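PDB 4UVM: glutathione uptake transporter from Shewanella oneidensis, which probably carries small peptides across the membrane together with protons, as a POT-family member of the major facilitator superfamily. Local coordinates for residues 27-32 and 159-164; 167-172 and 336-341; 221-226 and 274-279; 247-252 and 259-264; 455-460 and 486-491. All coordinates share one frame; numbering follows the deposited sequence.

Interaction 1. Residues 27-32 and 159-164; sequences SFYGMR and FGSFFA
Where Tyr29 and Gly30 meet Ser161 and Ala164, segments 27-32 and 159-164, of helices 14-32 and 143-175, have axes 8.2 Å apart at closest, their N-to-C directions 33° from parallel. The contact is a close helix pair of the major facilitator fold, and Tyr29 takes the last place of a match to the POT signature ExxERFxYY, in which this chain has Phe28 at the penultimate place. Small residues, Gly30, Ser161 and Ala164, lie at the close approach beside the Tyr29 ring. CG of Tyr29 is anti to the carbonyl carbon (chi1 -64°), and one ring face receives the CB of Ser161. This is a CH-pi contact in which Ser161 CB sits 3.9 Å from the centroid of the Tyr29 ring, displaced toward the CD2 side of the rim. At the ring edge, close to its plane, lies the guanidinium carbon of Arg32, while Arg25, one turn earlier, makes a cation-pi interaction with the same ring. The aromatic group is therefore set between its own helix and the neighbouring one. No hydrogen bond crosses between the two segments. One turn after Ser161, the methyl of Ala164 lies against the Gly30 backbone, with Ala164 CB 3.6 Å from Gly30 CA.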
# COMPACT_ATOMS: atom_id res chain seq x y z
N SER A 27 10.62 2.43 -13.58
CA SER A 27 11.66 1.64 -12.95
C SER A 27 11.14 0.84 -11.76
O SER A 27 11.65 -0.24 -11.46
CB SER A 27 12.81 2.53 -12.48
OG SER A 27 12.46 3.24 -11.31
N PHE A 28 10.13 1.36 -11.08
CA PHE A 28 9.59 0.69 -9.90
C PHE A 28 8.75 -0.52 -10.29
O PHE A 28 9.02 -1.64 -9.86
CB PHE A 28 8.76 1.66 -9.06
CG PHE A 28 8.11 1.01 -7.87
CD1 PHE A 28 8.86 0.66 -6.76
CD2 PHE A 28 6.75 0.72 -7.87
CE1 PHE A 28 8.27 0.06 -5.67
CE2 PHE A 28 6.16 0.12 -6.79
CZ PHE A 28 6.92 -0.22 -5.68
N TYR A 29 7.72 -0.29 -11.09
CA TYR A 29 6.87 -1.36 -11.57
C TYR A 29 7.66 -2.32 -12.45
O TYR A 29 7.33 -3.50 -12.57
CB TYR A 29 5.68 -0.79 -12.34
CG TYR A 29 4.76 0.05 -11.48
CD1 TYR A 29 4.30 -0.42 -10.26
CD2 TYR A 29 4.36 1.31 -11.89
CE1 TYR A 29 3.47 0.34 -9.47
CE2 TYR A 29 3.52 2.09 -11.11
CZ TYR A 29 3.08 1.59 -9.90
OH TYR A 29 2.24 2.35 -9.11
N GLY A 30 8.72 -1.80 -13.07
CA GLY A 30 9.58 -2.60 -13.92
C GLY A 30 10.25 -3.73 -13.17
O GLY A 30 10.32 -4.86 -13.67
N MET A 31 10.75 -3.45 -11.98
CA MET A 31 11.48 -4.47 -11.22
C MET A 31 10.59 -5.17 -10.20
O MET A 31 10.91 -6.27 -9.75
CB MET A 31 12.70 -3.85 -10.53
CG MET A 31 12.38 -2.93 -9.36
SD MET A 31 12.23 -3.80 -7.78
CE MET A 31 11.06 -2.76 -6.92
N ARG A 32 9.49 -4.53 -9.82
CA ARG A 32 8.59 -5.12 -8.83
C ARG A 32 7.74 -6.23 -9.45
O ARG A 32 7.39 -7.20 -8.78
CB ARG A 32 7.68 -4.06 -8.20
CG ARG A 32 6.88 -4.58 -7.02
CD ARG A 32 5.63 -3.77 -6.76
NE ARG A 32 4.73 -3.78 -7.90
CZ ARG A 32 3.53 -3.20 -7.92
NH1 ARG A 32 3.10 -2.54 -6.85
NH2 ARG A 32 2.78 -3.26 -9.01
N PHE A 159 0.49 4.16 -17.31
CA PHE A 159 1.35 3.99 -18.48
C PHE A 159 2.58 3.17 -18.12
O PHE A 159 2.91 2.20 -18.81
CB PHE A 159 1.76 5.36 -19.05
CG PHE A 159 2.82 5.29 -20.13
CD1 PHE A 159 2.46 5.18 -21.46
CD2 PHE A 159 4.16 5.37 -19.81
CE1 PHE A 159 3.43 5.13 -22.45
CE2 PHE A 159 5.13 5.31 -20.79
CZ PHE A 159 4.76 5.19 -22.12
N GLY A 160 3.25 3.56 -17.04
CA GLY A 160 4.43 2.86 -16.58
C GLY A 160 4.15 1.43 -16.15
O GLY A 160 4.86 0.51 -16.53
N SER A 161 3.10 1.25 -15.35
CA SER A 161 2.77 -0.07 -14.82
C SER A 161 2.30 -1.02 -15.92
O SER A 161 2.41 -2.24 -15.79
CB SER A 161 1.70 0.04 -13.74
OG SER A 161 1.48 -1.20 -13.11
N PHE A 162 1.77 -0.45 -17.00
CA PHE A 162 1.28 -1.26 -18.11
C PHE A 162 2.43 -1.81 -18.94
O PHE A 162 2.55 -3.02 -19.11
CB PHE A 162 0.34 -0.44 -19.00
CG PHE A 162 -0.18 -1.18 -20.20
CD1 PHE A 162 -1.17 -2.14 -20.06
CD2 PHE A 162 0.32 -0.92 -21.46
CE1 PHE A 162 -1.64 -2.83 -21.17
CE2 PHE A 162 -0.15 -1.60 -22.57
CZ PHE A 162 -1.13 -2.56 -22.42
N PHE A 163 3.28 -0.92 -19.44
CA PHE A 163 4.38 -1.33 -20.32
C PHE A 163 5.49 -2.06 -19.57
O PHE A 163 6.15 -2.93 -20.14
CB PHE A 163 4.95 -0.13 -21.07
CG PHE A 163 4.06 0.37 -22.17
CD1 PHE A 163 4.03 -0.28 -23.40
CD2 PHE A 163 3.27 1.49 -22.00
CE1 PHE A 163 3.21 0.18 -24.42
CE2 PHE A 163 2.45 1.95 -23.02
CZ PHE A 163 2.42 1.29 -24.23
N ALA A 164 5.72 -1.71 -18.31
CA ALA A 164 6.74 -2.40 -17.52
C ALA A 164 6.33 -3.84 -17.24
O ALA A 164 7.18 -4.71 -17.07
CB ALA A 164 7.01 -1.67 -16.22

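Interaction 2. Residues 167-172 and 336-341; sequences SMPLLL and EPAMMQ
Three torsions of Met339 carry its methyl to Leu170: CG lies anti to the carbonyl carbon (chi1 -58°), and the chain is extended beyond it (chi2 -169°, chi3 -157°). Leu170 also holds its CG anti to the carbonyl carbon, and the two side chains cross at about a right angle. The methyl meets the branch end of the leucine, with Met339 CE 3.5 Å from Leu170 CD2 and also near its CG. Next to this pair, Pro169 turns its ring to the other segment and offers two corners. Its CG lies 3.7 Å from Ala338 CB, and its CB is 4.0 Å from Glu336 CB. Glu336 thus contributes aliphatic carbon here, while its carboxylate makes a long, weak ion pair with Lys173. The contact is a worked example of purely apolar packing at a proline kink, since helix 143-175 breaks its hydrogen-bond ladder at the nitrogen of Pro169. In the major facilitator fold, helix 143-175 thereby touches the 3-10 turn leading into helix 343-366. Helix 177-196 packs on Leu171 and Leu172, whereas Met340 and Gln341 rest on Tyr412 of helix 409-422.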
# COMPACT_ATOMS: atom_id res chain seq x y z
N SER A 167 7.19 -5.56 -20.96
CA SER A 167 8.56 -5.60 -21.45
C SER A 167 9.55 -6.30 -20.51
O SER A 167 10.45 -7.00 -20.97
CB SER A 167 9.03 -4.17 -21.73
OG SER A 167 8.59 -3.29 -20.70
N MET A 168 9.39 -6.10 -19.21
CA MET A 168 10.35 -6.61 -18.22
C MET A 168 10.38 -8.14 -18.06
O MET A 168 11.46 -8.69 -17.82
CB MET A 168 10.11 -5.96 -16.86
CG MET A 168 10.34 -4.47 -16.86
SD MET A 168 11.96 -4.07 -17.56
CE MET A 168 11.75 -2.32 -17.89
N PRO A 169 9.22 -8.82 -18.14
CA PRO A 169 9.30 -10.29 -18.17
C PRO A 169 10.10 -10.82 -19.35
O PRO A 169 10.86 -11.78 -19.20
CB PRO A 169 7.84 -10.71 -18.29
CG PRO A 169 7.09 -9.62 -17.64
CD PRO A 169 7.83 -8.36 -17.98
N LEU A 170 9.92 -10.20 -20.51
CA LEU A 170 10.62 -10.59 -21.72
C LEU A 170 12.12 -10.29 -21.63
O LEU A 170 12.94 -11.07 -22.09
CB LEU A 170 10.03 -9.87 -22.93
CG LEU A 170 8.62 -10.33 -23.30
CD1 LEU A 170 8.08 -9.53 -24.48
CD2 LEU A 170 8.64 -11.82 -23.63
N LEU A 171 12.45 -9.15 -21.04
CA LEU A 171 13.84 -8.75 -20.88
C LEU A 171 14.56 -9.72 -19.95
O LEU A 171 15.74 -10.03 -20.15
CB LEU A 171 13.93 -7.33 -20.33
CG LEU A 171 14.80 -6.35 -21.12
CD1 LEU A 171 14.32 -6.27 -22.56
CD2 LEU A 171 14.79 -4.98 -20.47
N LEU A 172 13.85 -10.21 -18.94
CA LEU A 172 14.39 -11.15 -17.98
C LEU A 172 14.62 -12.51 -18.61
O LEU A 172 15.60 -13.20 -18.32
CB LEU A 172 13.46 -11.28 -16.77
CG LEU A 172 13.83 -12.28 -15.67
CD1 LEU A 172 15.09 -11.83 -14.95
CD2 LEU A 172 12.68 -12.44 -14.70
N GLU A 336 4.37 -14.71 -21.04
CA GLU A 336 4.89 -14.93 -19.70
C GLU A 336 3.82 -14.59 -18.67
O GLU A 336 3.11 -13.60 -18.82
CB GLU A 336 6.14 -14.08 -19.47
CG GLU A 336 7.34 -14.48 -20.31
CD GLU A 336 8.12 -15.63 -19.71
OE1 GLU A 336 8.59 -15.49 -18.56
OE2 GLU A 336 8.26 -16.68 -20.38
N PRO A 337 3.70 -15.42 -17.62
CA PRO A 337 2.67 -15.26 -16.59
C PRO A 337 2.66 -13.87 -15.94
O PRO A 337 1.61 -13.40 -15.52
CB PRO A 337 3.04 -16.33 -15.56
CG PRO A 337 3.76 -17.37 -16.34
CD PRO A 337 4.54 -16.61 -17.38
N ALA A 338 3.82 -13.23 -15.88
CA ALA A 338 3.94 -11.93 -15.22
C ALA A 338 3.26 -10.82 -16.02
O ALA A 338 3.01 -9.74 -15.48
CB ALA A 338 5.41 -11.59 -15.00
N MET A 339 2.97 -11.08 -17.29
CA MET A 339 2.35 -10.07 -18.15
C MET A 339 0.88 -9.84 -17.81
O MET A 339 0.26 -8.90 -18.31
CB MET A 339 2.46 -10.48 -19.62
CG MET A 339 3.87 -10.68 -20.13
SD MET A 339 3.89 -10.84 -21.93
CE MET A 339 5.42 -11.73 -22.18
N MET A 340 0.32 -10.71 -16.98
CA MET A 340 -1.08 -10.58 -16.58
C MET A 340 -1.30 -9.36 -15.70
O MET A 340 -2.42 -8.86 -15.57
CB MET A 340 -1.54 -11.84 -15.85
CG MET A 340 -1.58 -13.06 -16.75
SD MET A 340 -2.66 -12.79 -18.17
CE MET A 340 -4.26 -12.95 -17.41
N GLN A 341 -0.21 -8.87 -15.10
CA GLN A 341 -0.26 -7.69 -14.26
C GLN A 341 -0.59 -6.43 -15.04
O GLN A 341 -1.00 -5.42 -14.47
CB GLN A 341 1.07 -7.51 -13.53
CG GLN A 341 1.46 -8.66 -12.63
CD GLN A 341 2.71 -8.36 -11.84
OE1 GLN A 341 3.71 -9.07 -11.94
NE2 GLN A 341 2.66 -7.31 -11.03

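Interaction 3. Residues 221-226 and 274-279; sequences SALLTK and AGASLQ. With 78N ((2R)-2,3-dihydroxypropyl(7Z)-pentadec-7-enoate), chain E.
A single hydrogen bond crosses from Gln279 to Ala222, joining the last turn of helix 215-224 to the end of helix 257-278. Gln279 NE2 donates to the main-chain Ala222 O over 2.8 Å, with an N-H...O angle of 150°. The oxygen lies almost in the amide plane of Gln279, and the donor in turn lies in the plane of the carbonyl. The side chain is extended as far as CD, which is anti to CA (chi2 -178°), and its CB also lies near the oxygen that NE2 binds. The other end of the amide is engaged too: Gln279 OE1 accepts from the backbone N of Gly234, at the start of helix 233-250.

The apolar pairs both involve Ala276, whose CB is 4.3 Å from Ala222 CB and 4.5 Å from Leu223 CD2. Van der Waals packing on the backbone is closer: Ala222 CB lies 3.6 Å from Gln279 O, and Leu223 CD2 rests against the peptide linking Gly275 to Ala276.

The lipid is met on another side of the helix. Ser277 OG and O20 of the monoacylglycerol 78N are 2.6 Å apart and hydrogen-bonded, and Arg296 NH1 also bonds Ser277 OG.

Chemically, one primary amide uses both its donor and its acceptor on backbone groups. It ties two helix ends to the start of a third within a buried contact, while the lipid headgroup is held by a serine that Arg296 would be expected to polarise.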
# COMPACT_ATOMS: atom_id res chain seq x y z
N SER A 221 -1.36 14.10 25.67
CA SER A 221 -2.11 14.74 26.74
C SER A 221 -3.20 13.82 27.27
O SER A 221 -3.39 13.71 28.48
CB SER A 221 -2.72 16.06 26.25
OG SER A 221 -1.72 17.04 26.04
N ALA A 222 -3.91 13.16 26.36
CA ALA A 222 -5.02 12.28 26.73
C ALA A 222 -4.60 11.12 27.63
O ALA A 222 -5.41 10.57 28.37
CB ALA A 222 -5.70 11.75 25.47
N LEU A 223 -3.33 10.74 27.57
CA LEU A 223 -2.83 9.61 28.34
C LEU A 223 -2.19 10.02 29.66
O LEU A 223 -2.40 9.39 30.69
CB LEU A 223 -1.84 8.80 27.52
CG LEU A 223 -2.40 8.04 26.32
CD1 LEU A 223 -1.28 7.38 25.53
CD2 LEU A 223 -3.42 7.00 26.78
N LEU A 224 -1.39 11.09 29.62
CA LEU A 224 -0.61 11.50 30.78
C LEU A 224 -1.38 12.38 31.77
O LEU A 224 -1.10 12.37 32.97
CB LEU A 224 0.65 12.23 30.32
CG LEU A 224 1.58 11.44 29.40
CD1 LEU A 224 2.87 12.21 29.15
CD2 LEU A 224 1.87 10.06 29.96
N THR A 225 -2.35 13.15 31.26
CA THR A 225 -3.17 13.99 32.13
C THR A 225 -3.97 13.14 33.11
O THR A 225 -4.68 12.21 32.71
CB THR A 225 -4.14 14.88 31.31
OG1 THR A 225 -3.40 15.87 30.59
CG2 THR A 225 -5.13 15.57 32.23
N LYS A 226 -3.85 13.47 34.39
CA LYS A 226 -4.56 12.75 35.44
C LYS A 226 -5.74 13.57 35.97
O LYS A 226 -5.59 14.71 36.38
CB LYS A 226 -3.61 12.39 36.58
CG LYS A 226 -2.83 13.57 37.13
CD LYS A 226 -2.00 13.20 38.34
CE LYS A 226 -0.71 12.51 37.93
NZ LYS A 226 0.18 12.29 39.11
N ALA A 274 -6.47 3.09 21.19
CA ALA A 274 -7.66 2.70 21.93
C ALA A 274 -7.73 3.44 23.27
O ALA A 274 -8.77 3.98 23.64
CB ALA A 274 -7.69 1.21 22.14
N GLY A 275 -6.60 3.44 23.98
CA GLY A 275 -6.51 4.09 25.28
C GLY A 275 -6.78 5.58 25.24
O GLY A 275 -7.47 6.12 26.11
N ALA A 276 -6.23 6.25 24.23
CA ALA A 276 -6.40 7.70 24.10
C ALA A 276 -7.86 8.06 23.82
O ALA A 276 -8.32 9.13 24.21
CB ALA A 276 -5.50 8.24 23.01
N SER A 277 -8.57 7.17 23.13
CA SER A 277 -9.97 7.41 22.80
C SER A 277 -10.84 7.42 24.06
O SER A 277 -11.80 8.19 24.16
CB SER A 277 -10.47 6.35 21.82
OG SER A 277 -11.76 6.68 21.33
N LEU A 278 -10.50 6.57 25.02
CA LEU A 278 -11.22 6.49 26.29
C LEU A 278 -11.07 7.78 27.09
O LEU A 278 -12.00 8.22 27.76
CB LEU A 278 -10.72 5.31 27.12
CG LEU A 278 -10.93 3.90 26.59
CD1 LEU A 278 -10.41 2.89 27.59
CD2 LEU A 278 -12.40 3.66 26.28
N GLN A 279 -9.88 8.37 27.01
CA GLN A 279 -9.52 9.47 27.89
C GLN A 279 -9.33 10.79 27.14
O GLN A 279 -8.62 11.68 27.60
CB GLN A 279 -8.23 9.12 28.64
CG GLN A 279 -8.37 7.97 29.61
CD GLN A 279 -7.09 7.69 30.36
OE1 GLN A 279 -7.01 6.75 31.15
NE2 GLN A 279 -6.06 8.50 30.11
O22 78N E . -15.22 6.06 18.52
C19 78N E . -14.27 5.52 17.68
C18 78N E . -12.87 5.96 17.87
O20 78N E . -12.82 6.78 18.97
C17 78N E . -11.95 4.80 18.09
O16 78N E . -10.76 4.79 17.39
C8 78N E . -9.75 3.92 17.75
O15 78N E . -9.89 3.21 18.74
C7 78N E . -8.48 3.85 16.94
C6 78N E . -7.74 2.53 16.84
C5 78N E . -8.03 1.64 15.67
C4 78N E . -6.87 1.16 14.84
C3 78N E . -6.12 -0.05 15.32
C2 78N E . -6.94 -1.23 15.79
C1 78N E . -6.65 -2.52 15.37
C9 78N E . -5.49 -2.79 14.44
C10 78N E . -5.70 -3.83 13.37
C11 78N E . -6.67 -4.93 13.67
C12 78N E . -6.21 -6.03 14.59
C13 78N E . -7.24 -6.98 15.09
C15 78N E . -8.95 -7.52 16.93
C14 78N E . -8.16 -6.50 16.18

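Interaction 4. Residues 247-252 and 259-264; sequences YALVNI and AGLCCA
Leu249 and Ala248 fit their side chains against the opposite wall formed by Gly260, Leu261, Cys263 and Ala264. Helices 233-250 and 257-278 form a helical hairpin, the pair inserted between the two six-helix bundles of the major facilitator fold in bacterial POT transporters. The main bump is the CD1 methyl of Leu249, which chi2 (57°) places on the CA side of its own branch. It enters a hollow rimmed by three groups: Leu261 CD2 at 3.8 Å from Leu249 CD1, the methyl of Ala264 at 3.9 Å, and the carbonyl oxygen of Gly260. The two leucines meet branch to branch, although the CB of Leu261 departs in the other direction and only its far end comes round.

A second bump is the methyl of Ala248, set against the CB of Cys263 in a shallow contact of small groups. The third lies nearer the turn. Ile252, on the short helix 252-255, brings CG1 over Gly260, whose bare alpha carbon leaves a dip in the surface of the longer helix. The nearest alpha carbons of the two segments, those of Ile252 and Gly260, are 5.2 Å apart. The contact is van der Waals packing, without a hydrogen bond between the segments. Around the helix from this interface, Cys262 faces Thr451 and Leu455 of helix 439-463, and a bound 78M lipid touches Leu261 and Cys262. In the dip, Ile252 CG1 stands 4.2 Å from Gly260 CA.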
# COMPACT_ATOMS: atom_id res chain seq x y z
N TYR A 247 6.28 -8.92 23.42
CA TYR A 247 5.98 -10.34 23.24
C TYR A 247 6.05 -10.73 21.77
O TYR A 247 6.29 -11.89 21.44
CB TYR A 247 4.60 -10.68 23.81
CG TYR A 247 4.23 -12.14 23.67
CD1 TYR A 247 5.05 -13.14 24.19
CD2 TYR A 247 3.06 -12.53 23.04
CE1 TYR A 247 4.72 -14.47 24.08
CE2 TYR A 247 2.71 -13.87 22.92
CZ TYR A 247 3.55 -14.83 23.44
OH TYR A 247 3.21 -16.17 23.33
N ALA A 248 5.84 -9.75 20.90
CA ALA A 248 5.94 -9.98 19.46
C ALA A 248 7.39 -9.84 19.00
O ALA A 248 7.85 -10.59 18.14
CB ALA A 248 5.04 -9.02 18.70
N LEU A 249 8.09 -8.88 19.59
CA LEU A 249 9.49 -8.64 19.26
C LEU A 249 10.39 -9.79 19.71
O LEU A 249 11.36 -10.12 19.03
CB LEU A 249 9.96 -7.33 19.90
CG LEU A 249 10.74 -6.38 19.00
CD1 LEU A 249 9.93 -6.02 17.77
CD2 LEU A 249 11.12 -5.12 19.77
N VAL A 250 10.06 -10.41 20.84
CA VAL A 250 10.82 -11.56 21.31
C VAL A 250 10.55 -12.75 20.40
O VAL A 250 11.46 -13.52 20.07
CB VAL A 250 10.48 -11.91 22.78
CG1 VAL A 250 10.93 -13.33 23.12
CG2 VAL A 250 11.14 -10.92 23.72
N ASN A 251 9.31 -12.89 19.95
CA ASN A 251 8.94 -13.99 19.07
C ASN A 251 9.30 -13.76 17.59
O ASN A 251 8.68 -14.33 16.70
CB ASN A 251 7.45 -14.29 19.20
CG ASN A 251 7.11 -15.09 20.45
OD1 ASN A 251 6.77 -16.27 20.37
ND2 ASN A 251 7.22 -14.45 21.61
N ILE A 252 10.31 -12.93 17.35
CA ILE A 252 10.83 -12.70 15.99
C ILE A 252 11.33 -13.98 15.30
O ILE A 252 11.09 -14.17 14.10
CB ILE A 252 11.96 -11.63 15.99
CG1 ILE A 252 11.37 -10.22 15.86
CG2 ILE A 252 12.98 -11.88 14.88
CD1 ILE A 252 12.42 -9.13 15.90
N ALA A 259 8.12 -9.01 9.93
CA ALA A 259 6.80 -9.34 10.44
C ALA A 259 6.69 -8.97 11.92
O ALA A 259 5.67 -8.44 12.36
CB ALA A 259 6.50 -10.82 10.23
N GLY A 260 7.75 -9.26 12.67
CA GLY A 260 7.78 -8.94 14.09
C GLY A 260 7.73 -7.45 14.37
O GLY A 260 7.02 -7.01 15.27
N LEU A 261 8.49 -6.67 13.60
CA LEU A 261 8.53 -5.22 13.77
C LEU A 261 7.19 -4.57 13.47
O LEU A 261 6.83 -3.56 14.08
CB LEU A 261 9.61 -4.61 12.87
CG LEU A 261 11.05 -4.94 13.25
CD1 LEU A 261 12.01 -4.36 12.23
CD2 LEU A 261 11.36 -4.42 14.64
N CYS A 262 6.44 -5.14 12.53
CA CYS A 262 5.13 -4.61 12.19
C CYS A 262 4.10 -4.98 13.24
O CYS A 262 3.24 -4.17 13.58
CB CYS A 262 4.69 -5.11 10.81
SG CYS A 262 5.19 -4.03 9.46
N CYS A 263 4.18 -6.21 13.75
CA CYS A 263 3.29 -6.65 14.82
C CYS A 263 3.41 -5.74 16.02
O CYS A 263 2.41 -5.32 16.61
CB CYS A 263 3.59 -8.10 15.22
SG CYS A 263 3.11 -9.33 14.00
N ALA A 264 4.65 -5.42 16.39
CA ALA A 264 4.91 -4.51 17.48
C ALA A 264 4.30 -3.15 17.18
O ALA A 264 3.59 -2.58 18.01
CB ALA A 264 6.41 -4.38 17.72

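Interaction 5. Residues 455-460 and 486-491; sequences LWVLLA and FFFAGF
Trp456 meets Phe491, and Ala460 meets Phe488, between transmembrane helices 439-463 and 480-506 of the major facilitator fold. The axes of segments 455-460 and 486-491 come within 12.3 Å, their directions 141° apart, so large rings must span the distance, a clear case of aromatic bridging between well-separated helices. The closely packed part is an edge-to-face (T-shaped) pair: the edge of Phe491 points to the face of the five-membered ring of Trp456, with planes at 69°. Phe491 CE2 does the touching, 3.7 Å from Trp456 CD1, while CZ stands over the indole toward its rim. Phe488, buried, drives its CZ to 3.7 Å from Ala460 CB, with Val457 CA at the ring edge. The looser side is that of Phe487: exposed, it points its CB toward the partner helix, yet its side chain comes no nearer than 5.0 Å. A bound 78N lipid lies about 4 Å from the Trp456 side chain. Helix 309-315 packs on these aromatic side chains, Ser313 against Trp456 and Phe488 and Pro310 against Phe491, while His61 of helix 49-67 meets Val457.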
# COMPACT_ATOMS: atom_id res chain seq x y z
N LEU A 455 1.06 -7.16 6.07
CA LEU A 455 1.46 -7.85 7.29
C LEU A 455 0.59 -9.09 7.49
O LEU A 455 1.05 -10.09 8.03
CB LEU A 455 1.35 -6.92 8.50
CG LEU A 455 1.56 -7.56 9.87
CD1 LEU A 455 2.94 -8.18 9.96
CD2 LEU A 455 1.35 -6.54 10.97
N TRP A 456 -0.66 -9.02 7.04
CA TRP A 456 -1.55 -10.16 7.14
C TRP A 456 -1.07 -11.29 6.25
O TRP A 456 -1.07 -12.46 6.65
CB TRP A 456 -2.99 -9.78 6.77
CG TRP A 456 -3.60 -8.64 7.56
CD1 TRP A 456 -4.47 -7.70 7.08
CD2 TRP A 456 -3.40 -8.33 8.95
NE1 TRP A 456 -4.82 -6.83 8.08
CE2 TRP A 456 -4.18 -7.19 9.23
CE3 TRP A 456 -2.64 -8.90 9.98
CZ2 TRP A 456 -4.22 -6.61 10.50
CZ3 TRP A 456 -2.68 -8.32 11.23
CH2 TRP A 456 -3.46 -7.19 11.49
N VAL A 457 -0.64 -10.94 5.03
CA VAL A 457 -0.08 -11.92 4.10
C VAL A 457 1.11 -12.63 4.74
O VAL A 457 1.26 -13.84 4.62
CB VAL A 457 0.36 -11.25 2.78
CG1 VAL A 457 0.92 -12.28 1.82
CG2 VAL A 457 -0.80 -10.50 2.15
N LEU A 458 1.94 -11.85 5.43
CA LEU A 458 3.09 -12.39 6.13
C LEU A 458 2.66 -13.33 7.26
O LEU A 458 3.20 -14.42 7.40
CB LEU A 458 3.94 -11.26 6.70
CG LEU A 458 5.34 -11.10 6.11
CD1 LEU A 458 5.25 -10.97 4.60
CD2 LEU A 458 6.04 -9.89 6.71
N LEU A 459 1.69 -12.89 8.05
CA LEU A 459 1.26 -13.65 9.22
C LEU A 459 0.39 -14.84 8.86
O LEU A 459 0.22 -15.77 9.65
CB LEU A 459 0.51 -12.74 10.19
CG LEU A 459 1.35 -11.68 10.90
CD1 LEU A 459 0.51 -10.95 11.93
CD2 LEU A 459 2.57 -12.32 11.55
N ALA A 460 -0.18 -14.81 7.66
CA ALA A 460 -1.01 -15.91 7.18
C ALA A 460 -0.17 -17.17 7.01
O ALA A 460 -0.48 -18.21 7.59
CB ALA A 460 -1.69 -15.54 5.88
N PHE A 486 -9.33 -18.91 -0.04
CA PHE A 486 -10.69 -18.82 0.45
C PHE A 486 -10.74 -18.14 1.81
O PHE A 486 -11.68 -17.40 2.11
CB PHE A 486 -11.32 -20.21 0.51
CG PHE A 486 -11.79 -20.73 -0.82
CD1 PHE A 486 -12.48 -19.91 -1.69
CD2 PHE A 486 -11.52 -22.03 -1.20
CE1 PHE A 486 -12.91 -20.38 -2.92
CE2 PHE A 486 -11.95 -22.51 -2.43
CZ PHE A 486 -12.65 -21.68 -3.28
N PHE A 487 -9.72 -18.40 2.62
CA PHE A 487 -9.53 -17.69 3.88
C PHE A 487 -9.50 -16.18 3.62
O PHE A 487 -10.19 -15.41 4.28
CB PHE A 487 -8.22 -18.12 4.55
CG PHE A 487 -7.84 -17.29 5.74
CD1 PHE A 487 -8.31 -17.60 7.01
CD2 PHE A 487 -7.00 -16.19 5.60
CE1 PHE A 487 -7.95 -16.84 8.11
CE2 PHE A 487 -6.64 -15.43 6.70
CZ PHE A 487 -7.12 -15.75 7.95
N PHE A 488 -8.69 -15.79 2.64
CA PHE A 488 -8.51 -14.39 2.29
C PHE A 488 -9.78 -13.81 1.66
O PHE A 488 -10.07 -12.63 1.84
CB PHE A 488 -7.33 -14.23 1.34
CG PHE A 488 -6.02 -14.00 2.04
CD1 PHE A 488 -5.77 -12.81 2.69
CD2 PHE A 488 -5.03 -14.98 2.04
CE1 PHE A 488 -4.56 -12.59 3.34
CE2 PHE A 488 -3.83 -14.77 2.69
CZ PHE A 488 -3.59 -13.57 3.34
N ALA A 489 -10.52 -14.64 0.94
CA ALA A 489 -11.79 -14.22 0.36
C ALA A 489 -12.78 -13.90 1.47
O ALA A 489 -13.47 -12.88 1.43
CB ALA A 489 -12.34 -15.29 -0.57
N GLY A 490 -12.85 -14.78 2.46
CA GLY A 490 -13.74 -14.60 3.59
C GLY A 490 -13.25 -13.50 4.50
O GLY A 490 -14.03 -12.84 5.19
N PHE A 491 -11.94 -13.29 4.50
CA PHE A 491 -11.31 -12.24 5.28
C PHE A 491 -11.80 -10.87 4.83
O PHE A 491 -12.00 -9.97 5.65
CB PHE A 491 -9.78 -12.33 5.15
CG PHE A 491 -9.03 -11.54 6.18
CD1 PHE A 491 -9.64 -11.17 7.38
CD2 PHE A 491 -7.72 -11.16 5.96
CE1 PHE A 491 -8.95 -10.44 8.32
CE2 PHE A 491 -7.03 -10.42 6.90
CZ PHE A 491 -7.64 -10.06 8.09

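Two pairs of contacts touch directly. Interactions 1 and 2 share helix 143-175, with centres 10 Å apart, and meet through Gly30 and Met168, so that one helix is held at two successive levels. Interaction 5, last in sequence, touches interaction 4 where Leu455, Leu458 and Leu459 pack on Ala259, Cys262 and Cys263. Interaction 3 does not touch interaction 4; their centres are 25 Å apart, yet both use the same long helix of the hairpin, and interaction 4 lies within the chain span that interaction 3 brackets. The centres of interactions 1 and 3 are about 45 Å apart, on opposite sides of the chain's centre. Interaction 2 joins helix 143-175 to the turn before helix 343-366, and the touch of interactions 4 and 5 joins helix 257-278 to helix 439-463.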